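Local coordinates for glycosyl transferase family 8 (Streptococcus pneumoniae, PDB 5GVV), which transfers galactose from UDP-galactose to the terminal glucose of the already glycosylated serine-rich repeat protein PsrP, the third step of its O-glycosylation, at residues R29-L34 against L109-D114; D194-Q199 against L222-H227; F198-D203 against G241-V246. One frame throughout, in Å; residues are numbered along the deposited sequence.

Overall arrangement
All three contacts lie in the N-terminal part of the chain, which carries the family 8 (GT-A) glycosyltransferase sequence and the manganese site. Interaction 1 comes first. It joins the end of helix 17-30 to strand 109-111 and the turn after it, and so closes a loop that includes strands 34-40 and 61-66. Interaction 2 opens later, pairing 194-199 with 222-227. Interaction 3 starts from the same loop, with F198 and Q199 in common, and ends at helix 244-251, so these two closures cross. Strands 109-111 and 225-227 pair antiparallel, linking interactions 1 and 2. L226 packs on L243 and V246, which brings interaction 3 against the same strand.

Interaction 1 of 3, residues R29-L34 against L109-D114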
loop_
_atom_site.group_PDB
_atom_site.type_symbol
_atom_site.label_atom_id
_atom_site.label_comp_id
_atom_site.label_asym_id
_atom_site.label_seq_id
_atom_site.Cartn_x
_atom_site.Cartn_y
_atom_site.Cartn_z
ATOM N N ARG A 29 -3.535 -3.273 -17.866
ATOM C CA ARG A 29 -4.915 -3.616 -18.171
ATOM C C ARG A 29 -5.215 -3.436 -19.662
ATOM O O ARG A 29 -5.950 -4.231 -20.260
ATOM C CB ARG A 29 -5.852 -2.738 -17.339
ATOM C CG ARG A 29 -7.326 -2.873 -17.687
ATOM C CD ARG A 29 -7.824 -4.296 -17.481
ATOM N NE ARG A 29 -9.270 -4.382 -17.662
ATOM C CZ ARG A 29 -9.864 -4.649 -18.822
ATOM N NH1 ARG A 29 -9.145 -4.864 -19.914
ATOM N NH2 ARG A 29 -11.185 -4.702 -18.891
ATOM N N HIS A 30 -4.620 -2.409 -20.268
ATOM C CA HIS A 30 -4.985 -2.026 -21.627
ATOM C C HIS A 30 -3.851 -2.181 -22.642
ATOM O O HIS A 30 -4.057 -1.961 -23.835
ATOM C CB HIS A 30 -5.498 -0.583 -21.640
ATOM C CG HIS A 30 -6.692 -0.359 -20.764
ATOM N ND1 HIS A 30 -7.957 -0.791 -21.101
ATOM C CD2 HIS A 30 -6.813 0.255 -19.562
ATOM C CE1 HIS A 30 -8.805 -0.455 -20.147
ATOM N NE2 HIS A 30 -8.137 0.180 -19.200
ATOM N N ASN A 31 -2.665 -2.559 -22.166
ATOM C CA ASN A 31 -1.492 -2.682 -23.026
ATOM C C ASN A 31 -0.621 -3.878 -22.640
ATOM O O ASN A 31 -0.188 -3.994 -21.490
ATOM C CB ASN A 31 -0.649 -1.401 -22.975
ATOM C CG ASN A 31 -1.433 -0.161 -23.378
ATOM O OD1 ASN A 31 -1.365 0.292 -24.526
ATOM N ND2 ASN A 31 -2.180 0.397 -22.429
ATOM N N SER A 32 -0.369 -4.770 -23.594
ATOM C CA SER A 32 0.498 -5.923 -23.354
ATOM C C SER A 32 1.903 -5.675 -23.901
ATOM O O SER A 32 2.181 -4.609 -24.460
ATOM C CB SER A 32 -0.096 -7.182 -23.989
ATOM O OG SER A 32 -0.328 -7.001 -25.378
ATOM N N HIS A 33 2.782 -6.661 -23.726
ATOM C CA HIS A 33 4.157 -6.600 -24.222
ATOM C C HIS A 33 4.902 -5.351 -23.771
ATOM O O HIS A 33 5.434 -4.596 -24.595
ATOM C CB HIS A 33 4.183 -6.706 -25.749
ATOM C CG HIS A 33 3.602 -7.981 -26.274
ATOM N ND1 HIS A 33 2.245 -8.184 -26.401
ATOM C CD2 HIS A 33 4.195 -9.121 -26.705
ATOM C CE1 HIS A 33 2.026 -9.392 -26.888
ATOM N NE2 HIS A 33 3.192 -9.983 -27.076
ATOM N N LEU A 34 4.947 -5.136 -22.461
ATOM C CA LEU A 34 5.588 -3.942 -21.926
ATOM C C LEU A 34 6.876 -4.271 -21.178
ATOM O O LEU A 34 6.886 -5.117 -20.277
ATOM C CB LEU A 34 4.621 -3.202 -21.000
ATOM C CG LEU A 34 3.225 -2.934 -21.555
ATOM C CD1 LEU A 34 2.325 -2.429 -20.450
ATOM C CD2 LEU A 34 3.274 -1.928 -22.686
ATOM N N LEU A 109 -1.149 8.774 -11.910
ATOM C CA LEU A 109 -1.961 8.765 -13.116
ATOM C C LEU A 109 -2.565 7.404 -13.413
ATOM O O LEU A 109 -2.181 6.387 -12.814
ATOM C CB LEU A 109 -1.166 9.283 -14.324
ATOM C CG LEU A 109 0.128 8.599 -14.756
ATOM C CD1 LEU A 109 -0.146 7.310 -15.505
ATOM C CD2 LEU A 109 0.956 9.545 -15.620
ATOM N N ILE A 110 -3.504 7.409 -14.354
ATOM C CA ILE A 110 -4.244 6.220 -14.756
ATOM C C ILE A 110 -4.308 6.132 -16.283
ATOM O O ILE A 110 -4.695 7.099 -16.940
ATOM C CB ILE A 110 -5.687 6.286 -14.240
ATOM C CG1 ILE A 110 -5.725 6.235 -12.708
ATOM C CG2 ILE A 110 -6.524 5.160 -14.833
ATOM C CD1 ILE A 110 -5.447 4.850 -12.125
ATOM N N VAL A 111 -3.951 4.974 -16.836
ATOM C CA VAL A 111 -4.107 4.705 -18.265
ATOM C C VAL A 111 -5.445 3.998 -18.465
ATOM O O VAL A 111 -5.754 3.036 -17.753
ATOM C CB VAL A 111 -2.960 3.814 -18.782
ATOM C CG1 VAL A 111 -3.146 3.473 -20.266
ATOM C CG2 VAL A 111 -1.615 4.493 -18.535
ATOM N N THR A 112 -6.246 4.479 -19.417
ATOM C CA THR A 112 -7.599 3.958 -19.601
ATOM C C THR A 112 -7.796 3.204 -20.911
ATOM O O THR A 112 -8.896 2.712 -21.183
ATOM C CB THR A 112 -8.663 5.081 -19.562
ATOM O OG1 THR A 112 -8.515 5.929 -20.712
ATOM C CG2 THR A 112 -8.534 5.906 -18.293
ATOM N N GLY A 113 -6.748 3.113 -21.723
ATOM C CA GLY A 113 -6.863 2.417 -22.993
ATOM C C GLY A 113 -5.549 2.169 -23.708
ATOM O O GLY A 113 -4.469 2.420 -23.161
ATOM N N ASP A 114 -5.654 1.663 -24.934
ATOM C CA ASP A 114 -4.507 1.322 -25.770
ATOM C C ASP A 114 -3.687 2.566 -26.093
ATOM O O ASP A 114 -4.227 3.545 -26.607
ATOM C CB ASP A 114 -5.017 0.688 -27.069
ATOM C CG ASP A 114 -3.909 0.092 -27.926
ATOM O OD1 ASP A 114 -2.718 0.444 -27.760
ATOM O OD2 ASP A 114 -4.249 -0.735 -28.795
HETATM O O HOH W 1 -0.859 -1.059 -26.874
#
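H30 and G113 are the closest backbone pair here, and the H30 ring lies flat against the turn T112-G113. The carbonyl oxygen T112 O stands 3.2 Å above the ring plane, over its centre. G113 CA sits over the same face, 4.0 Å from the ring centroid, as a CH-pi contact. H30 CB touches G113 C at 3.4 Å. On the opposite face R29 CG covers part of the ring near its rim. H30 NE2 is hydrogen-bonded to Y250 OH, not to T112 O, for which the angle is poor.

N31 ND2 makes the direct hydrogen bond, donating to G113 O at 3.1 Å (158°). The donor stands above the carbonyl plane, while the oxygen lies close to the amide plane of N31. ND2 also bonds to L27 O, so two backbone carbonyls grip it.

The other half of the amide meets an acid. N31 OD1 and D114 OD1 are 3.5 Å apart. Both are acceptors, and one water donates to both, which probably offsets the repulsion between them. L115 N also donates to N31 OD1, and D114 OD1 has a second partner in T116 OG1. The amide and carboxylate planes are 81° apart.

The V111 CG1 methyl lies 3.9 Å from the amide nitrogen N31 ND2, the two side chains crossing at about a right angle.

Strand 109-111 follows directly on the manganese-binding D106 and D108 of the GT-A fold, and the contact anchors it to the C-terminal end of helix 17-30. S26 of that helix also bonds through OG to V111 N. Helix 244-251 approaches through Y250, helix 116-119 packs F119 on N31, and T112 leads across to strand 225-227 by its backbone bond with L224.

Interaction 2 of 3, residues D194-Q199 against L222-H227; sequences DQYNFQ and LPLILH. With MN (manganese (II) ion), chain C.
F198 and L226 form a single beta bridge between two segments that run in the same direction. F198 N donates to I225 O at 2.8 Å, and H227 N donates to F198 O, also at 2.8 Å and almost straight (178°). Before the bridge, I225 N donates to Q195 O at 2.9 Å, nearly along the C=O axis. Q195 belongs to the 3-10 segment that leads into the bridge. At the far end Q199 CA makes a CH...O contact with H227 O.

P223 makes a CH-pi contact with the F198 ring: its CG sits over one face, toward the rim, 3.6 Å from the centroid. L224 CD1 touches Y196 CE1 at 3.5 Å, with the two side chains side by side. Q195 also lies side by side with L224, pointing the same way; its OE1 takes a weak bond from L224 N and shares a water with L222 O. I225 CD1 presses on Y196 O at 3.3 Å. That oxygen is buried and has no polar partner in the model.

The polar side-chain link is between N197 and H227. H227 ND1 donates to N197 OD1 at 3.0 Å, on a lone pair in the amide plane. The bond is bent (138°), and the oxygen sits at the ring edge, slightly off the ring plane. CG anti to the backbone N (chi1 -169°) brings the N197 amide carbon to the ring side. N142 OD1 holds the amide from the other end, through N197 ND2.

H227 NE2 binds the manganese ion at 2.1 Å. D106 and D108, a DxD pair, are further ligands, and H227 also touches UDP. With NE2 bound to manganese, ND1 carries the hydrogen and donates it to N197 OD1. N197 is thus a second-shell residue that helps to fix the ring's rotation and may polarise it toward the metal.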
loop_
_atom_site.group_PDB
_atom_site.type_symbol
_atom_site.label_atom_id
_atom_site.label_comp_id
_atom_site.label_asym_id
_atom_site.label_seq_id
_atom_site.Cartn_x
_atom_site.Cartn_y
_atom_site.Cartn_z
ATOM N N ASP A 194 -3.896 16.641 -25.507
ATOM C CA ASP A 194 -4.205 16.714 -24.081
ATOM C C ASP A 194 -4.629 15.360 -23.511
ATOM O O ASP A 194 -4.379 15.067 -22.339
ATOM C CB ASP A 194 -5.305 17.752 -23.810
ATOM C CG ASP A 194 -4.838 19.180 -24.024
ATOM O OD1 ASP A 194 -3.628 19.450 -23.875
ATOM O OD2 ASP A 194 -5.694 20.042 -24.331
ATOM N N GLN A 195 -5.255 14.528 -24.339
ATOM C CA GLN A 195 -5.783 13.250 -23.857
ATOM C C GLN A 195 -4.688 12.245 -23.474
ATOM O O GLN A 195 -4.972 11.219 -22.846
ATOM C CB GLN A 195 -6.743 12.626 -24.878
ATOM C CG GLN A 195 -6.063 11.768 -25.949
ATOM C CD GLN A 195 -6.983 10.674 -26.476
ATOM O OE1 GLN A 195 -7.776 10.101 -25.723
ATOM N NE2 GLN A 195 -6.875 10.373 -27.772
ATOM N N TYR A 196 -3.445 12.539 -23.839
ATOM C CA TYR A 196 -2.326 11.662 -23.486
ATOM C C TYR A 196 -1.639 12.118 -22.199
ATOM O O TYR A 196 -0.663 11.509 -21.742
ATOM C CB TYR A 196 -1.331 11.578 -24.640
ATOM C CG TYR A 196 -1.819 10.714 -25.779
ATOM C CD1 TYR A 196 -1.969 9.347 -25.608
ATOM C CD2 TYR A 196 -2.120 11.261 -27.020
ATOM C CE1 TYR A 196 -2.407 8.546 -26.634
ATOM C CE2 TYR A 196 -2.561 10.466 -28.057
ATOM C CZ TYR A 196 -2.700 9.107 -27.856
ATOM O OH TYR A 196 -3.137 8.299 -28.880
ATOM N N ASN A 197 -2.166 13.196 -21.631
ATOM C CA ASN A 197 -1.771 13.684 -20.313
ATOM C C ASN A 197 -2.856 14.649 -19.856
ATOM O O ASN A 197 -2.645 15.866 -19.813
ATOM C CB ASN A 197 -0.421 14.398 -20.376
ATOM C CG ASN A 197 0.154 14.697 -18.998
ATOM O OD1 ASN A 197 -0.538 14.614 -17.981
ATOM N ND2 ASN A 197 1.422 15.072 -18.968
ATOM N N PHE A 198 -4.024 14.101 -19.539
ATOM C CA PHE A 198 -5.198 14.910 -19.230
ATOM C C PHE A 198 -5.186 15.245 -17.745
ATOM O O PHE A 198 -5.489 14.393 -16.891
ATOM C CB PHE A 198 -6.469 14.152 -19.611
ATOM C CG PHE A 198 -7.708 15.013 -19.668
ATOM C CD1 PHE A 198 -8.443 15.272 -18.519
ATOM C CD2 PHE A 198 -8.135 15.560 -20.874
ATOM C CE1 PHE A 198 -9.589 16.066 -18.568
ATOM C CE2 PHE A 198 -9.280 16.349 -20.933
ATOM C CZ PHE A 198 -10.005 16.599 -19.776
ATOM N N GLN A 199 -4.835 16.490 -17.442
ATOM C CA GLN A 199 -4.556 16.892 -16.070
ATOM C C GLN A 199 -5.809 17.251 -15.275
ATOM O O GLN A 199 -6.062 18.413 -14.936
ATOM C CB GLN A 199 -3.501 18.000 -16.062
ATOM C CG GLN A 199 -2.158 17.503 -16.632
ATOM C CD GLN A 199 -1.419 18.555 -17.428
ATOM O OE1 GLN A 199 -1.123 19.633 -16.915
ATOM N NE2 GLN A 199 -1.114 18.250 -18.692
ATOM N N LEU A 222 -13.449 8.459 -21.561
ATOM C CA LEU A 222 -12.287 8.840 -20.763
ATOM C C LEU A 222 -11.081 9.162 -21.634
ATOM O O LEU A 222 -10.828 8.476 -22.628
ATOM C CB LEU A 222 -11.919 7.706 -19.803
ATOM C CG LEU A 222 -12.250 7.806 -18.312
ATOM C CD1 LEU A 222 -13.268 8.878 -18.032
ATOM C CD2 LEU A 222 -12.706 6.447 -17.761
ATOM N N PRO A 223 -10.336 10.219 -21.270
ATOM C CA PRO A 223 -9.057 10.467 -21.943
ATOM C C PRO A 223 -8.119 9.286 -21.690
ATOM O O PRO A 223 -8.229 8.646 -20.639
ATOM C CB PRO A 223 -8.536 11.723 -21.242
ATOM C CG PRO A 223 -9.784 12.428 -20.755
ATOM C CD PRO A 223 -10.704 11.305 -20.339
ATOM N N LEU A 224 -7.235 8.989 -22.639
ATOM C CA LEU A 224 -6.360 7.823 -22.525
ATOM C C LEU A 224 -5.455 7.874 -21.296
ATOM O O LEU A 224 -5.141 6.833 -20.703
ATOM C CB LEU A 224 -5.538 7.623 -23.805
ATOM C CG LEU A 224 -6.300 6.973 -24.959
ATOM C CD1 LEU A 224 -5.534 7.028 -26.277
ATOM C CD2 LEU A 224 -6.631 5.539 -24.603
ATOM N N ILE A 225 -5.027 9.074 -20.908
ATOM C CA ILE A 225 -4.211 9.206 -19.703
ATOM C C ILE A 225 -4.735 10.289 -18.758
ATOM O O ILE A 225 -4.792 11.466 -19.118
ATOM C CB ILE A 225 -2.718 9.431 -20.032
ATOM C CG1 ILE A 225 -2.164 8.226 -20.800
ATOM C CG2 ILE A 225 -1.925 9.644 -18.749
ATOM C CD1 ILE A 225 -0.655 8.256 -21.066
ATOM N N LEU A 226 -5.121 9.874 -17.550
ATOM C CA LEU A 226 -5.626 10.793 -16.529
ATOM C C LEU A 226 -4.539 11.104 -15.515
ATOM O O LEU A 226 -4.072 10.203 -14.819
ATOM C CB LEU A 226 -6.811 10.172 -15.787
ATOM C CG LEU A 226 -8.126 9.983 -16.530
ATOM C CD1 LEU A 226 -9.129 9.276 -15.640
ATOM C CD2 LEU A 226 -8.667 11.328 -16.987
ATOM N N HIS A 227 -4.168 12.378 -15.402
ATOM C CA HIS A 227 -3.079 12.784 -14.516
ATOM C C HIS A 227 -3.619 13.587 -13.334
ATOM O O HIS A 227 -4.092 14.720 -13.497
ATOM C CB HIS A 227 -2.044 13.604 -15.296
ATOM C CG HIS A 227 -0.755 13.811 -14.567
ATOM N ND1 HIS A 227 0.299 14.527 -15.102
ATOM C CD2 HIS A 227 -0.335 13.386 -13.349
ATOM C CE1 HIS A 227 1.302 14.537 -14.247
ATOM N NE2 HIS A 227 0.944 13.855 -13.171
HETATM MN MN MN C . 2.104 13.604 -11.413
HETATM O O HOH W 2 -10.391 8.541 -25.373
#

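Interaction 3 of 3, residues F198-D203 against G241-V246; sequences FQIGYD and GRLREV
D203 and R242 form a side-on salt bridge. R242 NE donates to D203 OD2 at 2.9 Å, from above the carboxylate plane. R242 NH2 donates to D203 OD1 at 3.0 Å on the syn side, 31° out of that plane. Both bonds are nearly straight. The acceptors lie in the guanidinium plane, but that plane is turned 36° from the carboxylate. OD2 also takes a second bond, from the backbone R242 N at 2.9 Å, on the anti side. The arginine chain bends at chi3 (-59°), which places NE on the D203 side.

I200 packs next to this pair. Its CD1 lies over one face of the guanidinium, 3.8 Å from R242 NH2. The same methyl touches L243 CD1 at 3.9 Å. I200 CG1 rests on R242 O at 3.5 Å. A water donates to both I200 O and R242 O.

Further out, Q199 centres an inverse gamma turn that leads into I200, and D203 begins helix 203-208. D232 OD2 holds G241 N, and Y228 OH bonds to L243 O. L335 of the second subunit packs on D203, while R244 bridges to E46 of that subunit.

The grip ties the start of helix 203-208 to the approach to helix 244-251. Three N-H donors on one carboxylate would favour its charged form.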
loop_
_atom_site.group_PDB
_atom_site.type_symbol
_atom_site.label_atom_id
_atom_site.label_comp_id
_atom_site.label_asym_id
_atom_site.label_seq_id
_atom_site.Cartn_x
_atom_site.Cartn_y
_atom_site.Cartn_z
ATOM N N PHE A 198 -4.024 14.101 -19.539
ATOM C CA PHE A 198 -5.198 14.910 -19.230
ATOM C C PHE A 198 -5.186 15.245 -17.745
ATOM O O PHE A 198 -5.489 14.393 -16.891
ATOM C CB PHE A 198 -6.469 14.152 -19.611
ATOM C CG PHE A 198 -7.708 15.013 -19.668
ATOM C CD1 PHE A 198 -8.443 15.272 -18.519
ATOM C CD2 PHE A 198 -8.135 15.560 -20.874
ATOM C CE1 PHE A 198 -9.589 16.066 -18.568
ATOM C CE2 PHE A 198 -9.280 16.349 -20.933
ATOM C CZ PHE A 198 -10.005 16.599 -19.776
ATOM N N GLN A 199 -4.835 16.490 -17.442
ATOM C CA GLN A 199 -4.556 16.892 -16.070
ATOM C C GLN A 199 -5.809 17.251 -15.275
ATOM O O GLN A 199 -6.062 18.413 -14.936
ATOM C CB GLN A 199 -3.501 18.000 -16.062
ATOM C CG GLN A 199 -2.158 17.503 -16.632
ATOM C CD GLN A 199 -1.419 18.555 -17.428
ATOM O OE1 GLN A 199 -1.123 19.633 -16.915
ATOM N NE2 GLN A 199 -1.114 18.250 -18.692
ATOM N N ILE A 200 -6.582 16.215 -14.966
ATOM C CA ILE A 200 -7.819 16.348 -14.213
ATOM C C ILE A 200 -7.551 16.856 -12.791
ATOM O O ILE A 200 -8.457 17.346 -12.109
ATOM C CB ILE A 200 -8.563 14.995 -14.175
ATOM C CG1 ILE A 200 -10.037 15.183 -13.809
ATOM C CG2 ILE A 200 -7.869 14.015 -13.237
ATOM C CD1 ILE A 200 -10.893 15.649 -14.971
ATOM N N GLY A 201 -6.298 16.754 -12.352
ATOM C CA GLY A 201 -5.918 17.247 -11.040
ATOM C C GLY A 201 -5.946 18.767 -10.964
ATOM O O GLY A 201 -5.936 19.341 -9.870
ATOM N N TYR A 202 -5.994 19.420 -12.124
ATOM C CA TYR A 202 -6.010 20.882 -12.184
ATOM C C TYR A 202 -7.360 21.475 -11.776
ATOM O O TYR A 202 -7.483 22.697 -11.632
ATOM C CB TYR A 202 -5.628 21.367 -13.590
ATOM C CG TYR A 202 -5.514 22.877 -13.727
ATOM C CD1 TYR A 202 -4.567 23.592 -13.000
ATOM C CD2 TYR A 202 -6.349 23.585 -14.586
ATOM C CE1 TYR A 202 -4.455 24.968 -13.125
ATOM C CE2 TYR A 202 -6.249 24.960 -14.713
ATOM C CZ TYR A 202 -5.299 25.645 -13.978
ATOM O OH TYR A 202 -5.189 27.014 -14.099
ATOM N N ASP A 203 -8.359 20.613 -11.581
ATOM C CA ASP A 203 -9.719 21.059 -11.251
ATOM C C ASP A 203 -9.768 22.121 -10.152
ATOM O O ASP A 203 -10.434 23.149 -10.306
ATOM C CB ASP A 203 -10.593 19.866 -10.852
ATOM C CG ASP A 203 -11.108 19.090 -12.053
ATOM O OD1 ASP A 203 -10.719 19.428 -13.195
ATOM O OD2 ASP A 203 -11.892 18.133 -11.853
ATOM N N GLY A 241 -11.541 17.153 -6.765
ATOM C CA GLY A 241 -11.478 17.050 -8.212
ATOM C C GLY A 241 -12.332 15.917 -8.748
ATOM O O GLY A 241 -12.721 15.017 -7.997
ATOM N N ARG A 242 -12.613 15.956 -10.049
ATOM C CA ARG A 242 -13.453 14.947 -10.688
ATOM C C ARG A 242 -12.683 13.671 -10.999
ATOM O O ARG A 242 -11.446 13.678 -11.037
ATOM C CB ARG A 242 -14.052 15.499 -11.984
ATOM C CG ARG A 242 -15.106 16.577 -11.791
ATOM C CD ARG A 242 -15.365 17.318 -13.102
ATOM N NE ARG A 242 -14.148 17.948 -13.606
ATOM C CZ ARG A 242 -13.992 18.390 -14.850
ATOM N NH1 ARG A 242 -14.981 18.271 -15.725
ATOM N NH2 ARG A 242 -12.849 18.949 -15.226
ATOM N N LEU A 243 -13.431 12.584 -11.201
ATOM C CA LEU A 243 -12.898 11.290 -11.654
ATOM C C LEU A 243 -12.165 10.522 -10.560
ATOM O O LEU A 243 -11.360 9.641 -10.850
ATOM C CB LEU A 243 -12.013 11.441 -12.903
ATOM C CG LEU A 243 -12.698 12.068 -14.126
ATOM C CD1 LEU A 243 -11.831 11.918 -15.370
ATOM C CD2 LEU A 243 -14.076 11.466 -14.350
ATOM N N ARG A 244 -12.459 10.858 -9.309
ATOM C CA ARG A 244 -11.910 10.149 -8.155
ATOM C C ARG A 244 -12.195 8.649 -8.245
ATOM O O ARG A 244 -11.346 7.817 -7.896
ATOM C CB ARG A 244 -12.523 10.715 -6.873
ATOM C CG ARG A 244 -12.190 9.930 -5.618
ATOM C CD ARG A 244 -12.895 10.498 -4.400
ATOM N NE ARG A 244 -12.595 9.712 -3.206
ATOM C CZ ARG A 244 -11.651 10.022 -2.322
ATOM N NH1 ARG A 244 -10.917 11.115 -2.481
ATOM N NH2 ARG A 244 -11.445 9.242 -1.268
ATOM N N GLU A 245 -13.389 8.308 -8.722
ATOM C CA GLU A 245 -13.824 6.913 -8.813
ATOM C C GLU A 245 -12.983 6.064 -9.769
ATOM O O GLU A 245 -12.874 4.843 -9.602
ATOM C CB GLU A 245 -15.295 6.841 -9.223
ATOM C CG GLU A 245 -15.601 7.441 -10.591
ATOM C CD GLU A 245 -15.769 8.957 -10.557
ATOM O OE1 GLU A 245 -15.622 9.573 -9.473
ATOM O OE2 GLU A 245 -16.059 9.530 -11.627
ATOM N N VAL A 246 -12.395 6.702 -10.776
ATOM C CA VAL A 246 -11.584 5.976 -11.751
ATOM C C VAL A 246 -10.307 5.427 -11.115
ATOM O O VAL A 246 -9.902 4.290 -11.395
ATOM C CB VAL A 246 -11.228 6.852 -12.960
ATOM C CG1 VAL A 246 -10.377 6.063 -13.960
ATOM C CG2 VAL A 246 -12.494 7.384 -13.627
HETATM O O HOH W 3 -9.191 15.364 -10.042
#